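Local coordinates for protein carboxylase (Deinococcus radiodurans, PDB 5H80) that probably carboxylates biotin with bicarbonate, driven by ATP, through the biotin carboxylase domain of a single-chain bacterial carboxylase, at residues L288-E293 and G300-L305; F120-A125 and T138-G143; V249-E254 and A282-A287. All coordinates share one frame; numbering follows the deposited sequence.

Contact 1: L288-E293 and G300-L305; sequences LQLAQE and GTFEFL
Leu290 and Phe302 make most of this contact, in which the C-terminal end of helix 277-293 lies against strand 299-306. The strand is one of the inner two of a four-stranded antiparallel sheet, and the helix packs on one face of that sheet, a helix-on-sheet layer of the ATP-grasp fold expected for a biotin carboxylase. The two side chains run past each other in opposite directions, leucine toward the strand and phenylalanine toward the helix, and the leucine runs beside CD1 and CE1 of the ring, meeting it obliquely. Near the helix, Leu290 CB sits 3.5 Å from Phe302 CE1. Nearer the strand, Leu290 CD1 comes within 3.5 Å of Phe302 CD1. Leu290 can cover both positions because its CD1 branch is extended away from CA (chi2 167°), continuing along the phenyl group instead of turning back to the helix. Phe302 has CG anti to its own carbonyl carbon (chi1 -64°), which sends the ring out from the sheet toward the helix. Its CZ ends 4.1 Å from Ala291 N, beside the helix backbone, where the small alanine side chain probably allows the ring to come close. All three residues are buried, and the side-chain contacts are wholly apolar. The phenyl group is also packed by Val242 of the adjacent strand and by Phe314 and Ala317 of strand 312-318, while Leu290 also packs on Leu155, in a loop. Polar character is found on the other side of strand 299-306, where Glu303 forms a salt bridge with Lys265. Phe304 faces the helix as well but adds little surface here. On the same side of the ring plane but at its other rim, Ala291 CB lies 4.3 Å from Phe302 CE2.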
loop_
_atom_site.group_PDB
_atom_site.type_symbol
_atom_site.label_atom_id
_atom_site.label_comp_id
_atom_site.label_asym_id
_atom_site.label_seq_id
_atom_site.Cartn_x
_atom_site.Cartn_y
_atom_site.Cartn_z
ATOM N N LEU A 288 -7.622 20.721 -18.366
ATOM C CA LEU A 288 -7.155 20.275 -19.638
ATOM C C LEU A 288 -6.941 21.369 -20.720
ATOM O O LEU A 288 -5.923 21.320 -21.372
ATOM C CB LEU A 288 -8.024 19.160 -20.168
ATOM C CG LEU A 288 -8.025 17.763 -19.434
ATOM C CD1 LEU A 288 -9.073 16.881 -20.046
ATOM C CD2 LEU A 288 -6.599 17.105 -19.401
ATOM N N GLN A 289 -7.809 22.381 -20.760
ATOM C CA GLN A 289 -7.701 23.610 -21.634
ATOM C C GLN A 289 -6.470 24.442 -21.276
ATOM O O GLN A 289 -5.688 24.662 -22.142
ATOM C CB GLN A 289 -8.906 24.533 -21.454
ATOM C CG GLN A 289 -10.205 24.016 -22.044
ATOM C CD GLN A 289 -11.300 25.037 -21.900
ATOM O OE1 GLN A 289 -12.071 25.084 -20.874
ATOM N NE2 GLN A 289 -11.272 26.002 -22.832
ATOM N N LEU A 290 -6.233 24.709 -19.997
ATOM C CA LEU A 290 -5.058 25.401 -19.521
ATOM C C LEU A 290 -3.790 24.668 -19.932
ATOM O O LEU A 290 -2.831 25.231 -20.444
ATOM C CB LEU A 290 -5.130 25.532 -18.019
ATOM C CG LEU A 290 -6.224 26.470 -17.607
ATOM C CD1 LEU A 290 -6.475 26.348 -16.125
ATOM C CD2 LEU A 290 -5.907 27.906 -17.995
ATOM N N ALA A 291 -3.774 23.350 -19.703
ATOM C CA ALA A 291 -2.547 22.577 -19.933
ATOM C C ALA A 291 -2.227 22.461 -21.444
ATOM O O ALA A 291 -1.086 22.574 -21.922
ATOM C CB ALA A 291 -2.823 21.148 -19.441
ATOM N N GLN A 292 -3.271 22.179 -22.196
ATOM C CA GLN A 292 -3.213 22.003 -23.670
ATOM C C GLN A 292 -2.714 23.336 -24.309
ATOM O O GLN A 292 -1.821 23.274 -25.136
ATOM C CB GLN A 292 -4.500 21.550 -24.314
ATOM C CG GLN A 292 -4.485 21.509 -25.835
ATOM C CD GLN A 292 -3.818 20.256 -26.372
ATOM O OE1 GLN A 292 -3.435 19.356 -25.625
ATOM N NE2 GLN A 292 -3.704 20.174 -27.690
ATOM N N GLU A 293 -3.185 24.453 -23.803
ATOM C CA GLU A 293 -2.811 25.775 -24.378
ATOM C C GLU A 293 -1.315 26.030 -24.290
ATOM O O GLU A 293 -0.719 26.604 -25.255
ATOM C CB GLU A 293 -3.568 26.957 -23.774
ATOM C CG GLU A 293 -3.600 28.186 -24.701
ATOM C CD GLU A 293 -4.299 27.934 -26.044
ATOM O OE1 GLU A 293 -5.210 27.040 -26.146
ATOM O OE2 GLU A 293 -3.916 28.609 -27.036
ATOM N N GLY A 300 1.482 18.732 -13.421
ATOM C CA GLY A 300 1.077 20.005 -12.901
ATOM C C GLY A 300 -0.299 19.870 -12.289
ATOM O O GLY A 300 -0.973 18.857 -12.683
ATOM N N THR A 301 -0.679 20.753 -11.384
ATOM C CA THR A 301 -1.966 20.692 -10.743
ATOM C C THR A 301 -2.649 22.074 -11.021
ATOM O O THR A 301 -1.974 23.065 -10.886
ATOM C CB THR A 301 -1.841 20.453 -9.302
ATOM O OG1 THR A 301 -1.197 19.182 -9.081
ATOM C CG2 THR A 301 -3.155 20.560 -8.512
ATOM N N PHE A 302 -3.951 22.068 -11.291
ATOM C CA PHE A 302 -4.767 23.229 -11.427
ATOM C C PHE A 302 -5.769 23.224 -10.256
ATOM O O PHE A 302 -6.596 22.272 -10.124
ATOM C CB PHE A 302 -5.428 23.193 -12.763
ATOM C CG PHE A 302 -4.482 23.276 -13.860
ATOM C CD1 PHE A 302 -4.068 24.552 -14.310
ATOM C CD2 PHE A 302 -3.812 22.136 -14.346
ATOM C CE1 PHE A 302 -3.112 24.672 -15.316
ATOM C CE2 PHE A 302 -2.803 22.265 -15.316
ATOM C CZ PHE A 302 -2.495 23.531 -15.814
ATOM N N GLU A 303 -5.677 24.259 -9.447
ATOM C CA GLU A 303 -6.417 24.469 -8.165
ATOM C C GLU A 303 -7.690 25.359 -8.424
ATOM O O GLU A 303 -7.614 26.358 -9.142
ATOM C CB GLU A 303 -5.628 25.000 -7.019
ATOM C CG GLU A 303 -4.423 24.160 -6.732
ATOM C CD GLU A 303 -3.620 24.704 -5.539
ATOM O OE1 GLU A 303 -3.946 25.822 -5.067
ATOM O OE2 GLU A 303 -2.711 24.008 -5.089
ATOM N N PHE A 304 -8.787 24.956 -7.827
ATOM C CA PHE A 304 -10.036 25.719 -7.919
ATOM C C PHE A 304 -10.711 25.823 -6.549
ATOM O O PHE A 304 -10.557 24.960 -5.685
ATOM C CB PHE A 304 -11.022 25.020 -8.871
ATOM C CG PHE A 304 -10.525 24.801 -10.220
ATOM C CD1 PHE A 304 -10.781 25.704 -11.284
ATOM C CD2 PHE A 304 -9.781 23.628 -10.550
ATOM C CE1 PHE A 304 -10.393 25.501 -12.526
ATOM C CE2 PHE A 304 -9.330 23.406 -11.896
ATOM C CZ PHE A 304 -9.596 24.376 -12.897
ATOM N N LEU A 305 -11.476 26.905 -6.377
ATOM C CA LEU A 305 -12.490 27.015 -5.351
ATOM C C LEU A 305 -13.849 26.762 -6.016
ATOM O O LEU A 305 -14.157 27.267 -7.125
ATOM C CB LEU A 305 -12.508 28.398 -4.660
ATOM C CG LEU A 305 -11.209 28.782 -3.912
ATOM C CD1 LEU A 305 -11.396 30.181 -3.335
ATOM C CD2 LEU A 305 -10.890 27.717 -2.907
#

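Contact 2: F120-A125 and T138-G143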
loop_
_atom_site.group_PDB
_atom_site.type_symbol
_atom_site.label_atom_id
_atom_site.label_comp_id
_atom_site.label_asym_id
_atom_site.label_seq_id
_atom_site.Cartn_x
_atom_site.Cartn_y
_atom_site.Cartn_z
ATOM N N PHE A 120 16.326 28.972 -12.747
ATOM C CA PHE A 120 17.061 27.813 -12.312
ATOM C C PHE A 120 16.885 26.741 -13.387
ATOM O O PHE A 120 17.897 26.202 -13.845
ATOM C CB PHE A 120 16.723 27.380 -10.890
ATOM C CG PHE A 120 17.385 26.078 -10.492
ATOM C CD1 PHE A 120 18.770 25.983 -10.332
ATOM C CD2 PHE A 120 16.614 24.914 -10.372
ATOM C CE1 PHE A 120 19.363 24.785 -10.010
ATOM C CE2 PHE A 120 17.213 23.695 -10.051
ATOM C CZ PHE A 120 18.574 23.628 -9.872
ATOM N N ALA A 121 15.652 26.505 -13.836
ATOM C CA ALA A 121 15.396 25.597 -14.941
ATOM C C ALA A 121 16.242 25.907 -16.197
ATOM O O ALA A 121 16.832 25.051 -16.744
ATOM C CB ALA A 121 13.923 25.519 -15.276
ATOM N N ARG A 122 16.280 27.173 -16.591
ATOM C CA ARG A 122 17.107 27.694 -17.681
ATOM C C ARG A 122 18.546 27.365 -17.482
ATOM O O ARG A 122 19.163 26.842 -18.419
ATOM C CB ARG A 122 16.816 29.175 -17.893
ATOM C CG ARG A 122 15.521 29.461 -18.644
ATOM C CD ARG A 122 15.448 30.939 -19.109
ATOM N NE ARG A 122 14.931 31.742 -18.004
ATOM C CZ ARG A 122 13.638 32.056 -17.848
ATOM N NH1 ARG A 122 12.726 31.759 -18.780
ATOM N NH2 ARG A 122 13.270 32.727 -16.791
ATOM N N ALA A 123 19.053 27.565 -16.279
ATOM C CA ALA A 123 20.432 27.322 -15.978
ATOM C C ALA A 123 20.768 25.827 -16.023
ATOM O O ALA A 123 21.774 25.420 -16.594
ATOM C CB ALA A 123 20.813 27.909 -14.681
ATOM N N CYS A 124 19.840 24.983 -15.526
ATOM C CA CYS A 124 19.977 23.545 -15.774
ATOM C C CYS A 124 20.181 23.202 -17.265
ATOM O O CYS A 124 21.264 22.541 -17.612
ATOM C CB CYS A 124 18.762 22.805 -15.118
ATOM S SG CYS A 124 18.674 22.782 -13.321
ATOM N N ALA A 125 19.217 23.616 -18.114
ATOM C CA ALA A 125 19.156 23.466 -19.545
ATOM C C ALA A 125 20.542 23.883 -20.167
ATOM O O ALA A 125 21.224 23.106 -20.836
ATOM C CB ALA A 125 18.021 24.284 -20.097
ATOM N N THR A 138 6.771 28.257 -19.425
ATOM C CA THR A 138 5.552 27.813 -18.705
ATOM C C THR A 138 5.687 28.078 -17.226
ATOM O O THR A 138 4.702 28.414 -16.589
ATOM C CB THR A 138 5.331 26.309 -18.976
ATOM O OG1 THR A 138 5.066 26.090 -20.338
ATOM C CG2 THR A 138 4.065 25.786 -18.144
ATOM N N LEU A 139 6.891 27.861 -16.611
ATOM C CA LEU A 139 7.165 28.202 -15.226
ATOM C C LEU A 139 6.919 29.735 -14.984
ATOM O O LEU A 139 6.373 30.203 -13.939
ATOM C CB LEU A 139 8.611 27.822 -14.797
ATOM C CG LEU A 139 9.054 26.312 -14.843
ATOM C CD1 LEU A 139 10.433 26.099 -14.269
ATOM C CD2 LEU A 139 8.076 25.464 -14.042
ATOM N N ASP A 140 7.374 30.498 -15.961
ATOM C CA ASP A 140 7.245 31.990 -15.849
ATOM C C ASP A 140 5.801 32.387 -15.879
ATOM O O ASP A 140 5.336 33.208 -15.077
ATOM C CB ASP A 140 7.975 32.735 -16.975
ATOM C CG ASP A 140 9.455 32.988 -16.661
ATOM O OD1 ASP A 140 9.823 33.144 -15.458
ATOM O OD2 ASP A 140 10.224 33.013 -17.642
ATOM N N LEU A 141 5.084 31.803 -16.808
ATOM C CA LEU A 141 3.657 32.012 -16.922
ATOM C C LEU A 141 2.849 31.595 -15.679
ATOM O O LEU A 141 2.143 32.414 -15.101
ATOM C CB LEU A 141 3.162 31.343 -18.157
ATOM C CG LEU A 141 1.856 31.939 -18.832
ATOM C CD1 LEU A 141 1.566 31.324 -20.199
ATOM C CD2 LEU A 141 0.622 31.825 -17.923
ATOM N N PHE A 142 2.946 30.332 -15.230
ATOM C CA PHE A 142 2.130 29.912 -14.132
ATOM C C PHE A 142 2.565 30.473 -12.828
ATOM O O PHE A 142 1.836 30.378 -11.886
ATOM C CB PHE A 142 1.962 28.354 -14.122
ATOM C CG PHE A 142 1.206 27.784 -15.320
ATOM C CD1 PHE A 142 0.157 28.451 -15.929
ATOM C CD2 PHE A 142 1.415 26.475 -15.706
ATOM C CE1 PHE A 142 -0.547 27.884 -16.996
ATOM C CE2 PHE A 142 0.712 25.908 -16.769
ATOM C CZ PHE A 142 -0.266 26.604 -17.404
ATOM N N GLY A 143 3.782 31.085 -12.768
ATOM C CA GLY A 143 4.218 31.769 -11.616
ATOM C C GLY A 143 3.816 33.238 -11.579
ATOM O O GLY A 143 4.008 33.900 -10.579
#
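Arg122 reaches across from helix 118-126 to Asp140 on helix 136-142. The side chain leaves CB with CG anti to the carbonyl carbon; along its way the arginine packs on Pro136 and Asp137, at the start of the second helix, and it bends at chi3 (-85°), which turns the guanidinium group toward Asp140. There CZ lies 3.6 Å from Asp140 OD2, and both terminal nitrogens grip that single oxygen end-on. NH1 donates over 3.0 Å to Asp140 OD2 with an N-H...O angle of 153°; NH2 makes a somewhat longer and more bent bond of 3.2 Å to the same OD2. The oxygen lies in the guanidinium plane and is approached from its syn side, although the carboxylate itself is turned 30° from that plane. This salt bridge joins the helices that precede and follow strand 130-131 in the chain, the edge strand of the parallel sheet in the Rossmann-like N-terminal domain. Closer to the sheet the same helices meet through carbon: Ala121 CB is 3.7 Å from Leu139 CD1, and both residues rest on Phe131 of that strand. At the tip of the arginine, NH2 also has a weak, long ion pair with Asp119 of its own helix.

Contact 3: V249-E254 and A282-A287; sequences VTHLWE and ALIGAA
Ile284 projects from helix 277-293 onto two aromatic residues, His251 and Trp253, of the outermost strand 249-256, joining helix and strand in the ATP-grasp region. The first interaction is CH-pi: methyl CG2 of Ile284 lies over one face of the imidazole, 3.6 Å from the His251 ring centroid and 17° off the ring normal. It sits nearest the CG and CD2 side of the ring, with Ile284 CG2 3.5 Å from His251 CD2. Simple apolar contact is left to the other branch. Ile284 CG1 carries CD1 outward in an extended chain (chi2 175°), and CD1 comes to 3.8 Å from His251 CE1 and 3.9 Å from Trp253 CD1, close to where the imidazole and the indole adjoin. Val240 and Ala359 also touch this isoleucine.

Hydrogen bonds fix the histidine without involving the helix. Trp253 N donates to His251 ND1 over 3.0 Å, in the imidazole plane, while NE2 is bonded to the carbonyl oxygen of Pro358. The bond to ND1 occurs where the strand is irregular: Leu252 and Trp253 both make backbone bonds with Gln241, consistent with a beta bulge. Trp253 NE1 in turn bonds to Ala361 O, so the loop carrying Pro358 and Ala361 holds both rings. With a leucine in place of His251, Trp253 N and Pro358 O would probably each lose a hydrogen-bond partner, and Ile284 its flat aromatic support.

Since ND1 accepts a hydrogen bond from Trp253 N and NE2 is bonded to a carbonyl oxygen, the imidazole is probably neutral with its hydrogen on NE2, a form well suited to being buried with one face against an aliphatic methyl group and both ring nitrogens hydrogen-bonded.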
loop_
_atom_site.group_PDB
_atom_site.type_symbol
_atom_site.label_atom_id
_atom_site.label_comp_id
_atom_site.label_asym_id
_atom_site.label_seq_id
_atom_site.Cartn_x
_atom_site.Cartn_y
_atom_site.Cartn_z
ATOM N N VAL A 249 -2.226 15.993 -23.531
ATOM C CA VAL A 249 -2.440 16.179 -22.161
ATOM C C VAL A 249 -3.515 15.124 -21.728
ATOM O O VAL A 249 -4.435 14.679 -22.479
ATOM C CB VAL A 249 -2.846 17.678 -21.830
ATOM C CG1 VAL A 249 -1.678 18.611 -22.095
ATOM C CG2 VAL A 249 -4.155 18.054 -22.530
ATOM N N THR A 250 -3.399 14.775 -20.447
ATOM C CA THR A 250 -4.343 13.943 -19.763
ATOM C C THR A 250 -4.460 14.320 -18.295
ATOM O O THR A 250 -3.874 15.342 -17.835
ATOM C CB THR A 250 -3.976 12.466 -19.971
ATOM O OG1 THR A 250 -5.073 11.620 -19.660
ATOM C CG2 THR A 250 -2.777 12.101 -19.087
ATOM N N HIS A 251 -5.232 13.548 -17.535
ATOM C CA HIS A 251 -5.601 13.837 -16.197
ATOM C C HIS A 251 -5.683 12.539 -15.369
ATOM O O HIS A 251 -5.879 11.446 -15.900
ATOM C CB HIS A 251 -6.842 14.651 -16.069
ATOM C CG HIS A 251 -8.114 13.880 -16.375
ATOM N ND1 HIS A 251 -8.772 13.094 -15.471
ATOM C CD2 HIS A 251 -8.767 13.704 -17.551
ATOM C CE1 HIS A 251 -9.856 12.551 -16.050
ATOM N NE2 HIS A 251 -9.799 12.838 -17.311
ATOM N N LEU A 252 -5.477 12.711 -14.104
ATOM C CA LEU A 252 -5.751 11.675 -13.021
ATOM C C LEU A 252 -6.888 12.157 -12.079
ATOM O O LEU A 252 -6.788 12.005 -10.840
ATOM C CB LEU A 252 -4.496 11.196 -12.280
ATOM C CG LEU A 252 -3.507 10.301 -12.987
ATOM C CD1 LEU A 252 -4.202 9.061 -13.589
ATOM C CD2 LEU A 252 -2.814 11.133 -13.974
ATOM N N TRP A 253 -7.937 12.824 -12.626
ATOM C CA TRP A 253 -9.076 13.282 -11.887
ATOM C C TRP A 253 -8.677 14.307 -10.811
ATOM O O TRP A 253 -7.663 15.000 -10.962
ATOM C CB TRP A 253 -9.921 12.064 -11.292
ATOM C CG TRP A 253 -10.420 11.186 -12.463
ATOM C CD1 TRP A 253 -11.561 11.325 -13.188
ATOM C CD2 TRP A 253 -9.807 9.977 -12.902
ATOM N NE1 TRP A 253 -11.670 10.302 -14.088
ATOM C CE2 TRP A 253 -10.599 9.470 -13.958
ATOM C CE3 TRP A 253 -8.600 9.296 -12.532
ATOM C CZ2 TRP A 253 -10.273 8.254 -14.620
ATOM C CZ3 TRP A 253 -8.262 8.089 -13.257
ATOM C CH2 TRP A 253 -9.117 7.592 -14.195
ATOM N N GLU A 254 -9.380 14.319 -9.698
ATOM C CA GLU A 254 -9.310 15.358 -8.725
ATOM C C GLU A 254 -8.857 14.970 -7.361
ATOM O O GLU A 254 -8.975 13.802 -6.915
ATOM C CB GLU A 254 -10.621 16.126 -8.636
ATOM C CG GLU A 254 -11.765 15.647 -7.770
ATOM C CD GLU A 254 -12.395 14.304 -8.190
ATOM O OE1 GLU A 254 -12.154 13.894 -9.336
ATOM O OE2 GLU A 254 -13.126 13.811 -7.331
ATOM N N ALA A 282 -16.606 19.373 -15.503
ATOM C CA ALA A 282 -16.225 20.801 -15.780
ATOM C C ALA A 282 -14.862 21.263 -15.282
ATOM O O ALA A 282 -14.053 21.937 -16.053
ATOM C CB ALA A 282 -17.290 21.737 -15.313
ATOM N N LEU A 283 -14.559 20.873 -14.058
ATOM C CA LEU A 283 -13.243 21.131 -13.486
ATOM C C LEU A 283 -12.129 20.542 -14.287
ATOM O O LEU A 283 -11.178 21.187 -14.656
ATOM C CB LEU A 283 -13.171 20.592 -12.086
ATOM C CG LEU A 283 -13.467 21.275 -10.789
ATOM C CD1 LEU A 283 -13.485 22.821 -10.685
ATOM C CD2 LEU A 283 -14.404 20.548 -9.924
ATOM N N ILE A 284 -12.250 19.271 -14.686
ATOM C CA ILE A 284 -11.217 18.638 -15.473
ATOM C C ILE A 284 -11.044 19.233 -16.858
ATOM O O ILE A 284 -9.921 19.473 -17.287
ATOM C CB ILE A 284 -11.438 17.140 -15.520
ATOM C CG1 ILE A 284 -11.444 16.677 -14.025
ATOM C CG2 ILE A 284 -10.431 16.520 -16.443
ATOM C CD1 ILE A 284 -11.788 15.142 -13.991
ATOM N N GLY A 285 -12.159 19.641 -17.463
ATOM C CA GLY A 285 -12.156 20.281 -18.781
ATOM C C GLY A 285 -11.362 21.600 -18.715
ATOM O O GLY A 285 -10.558 21.823 -19.635
ATOM N N ALA A 286 -11.669 22.429 -17.731
ATOM C CA ALA A 286 -10.892 23.674 -17.478
ATOM C C ALA A 286 -9.404 23.431 -17.336
ATOM O O ALA A 286 -8.563 24.049 -18.020
ATOM C CB ALA A 286 -11.389 24.451 -16.235
ATOM N N ALA A 287 -9.019 22.420 -16.480
ATOM C CA ALA A 287 -7.658 22.093 -16.311
ATOM C C ALA A 287 -6.968 21.595 -17.610
ATOM O O ALA A 287 -5.848 21.959 -17.933
ATOM C CB ALA A 287 -7.607 21.071 -15.146
#

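In the fold
From the N terminus, contact 2 comes first, closing a short helix-strand-helix loop at the edge of the N-terminal parallel sheet. Contact 3 follows and closes a wider loop, from strand 249-256 through strands 260-261 and 264-270 into helix 277-293. Contact 1 then closes the brief turn from the end of that helix into strand 299-306. The three loops run in series, without nesting or crossing. Contacts 1 and 3, their centres about 7 Å apart, set successive parts of one helix on the same antiparallel sheet. Contact 2 reaches contact 1 through Phe142, whose CZ packs 4.0 Å from Phe302 CE1, but it does not touch contact 3.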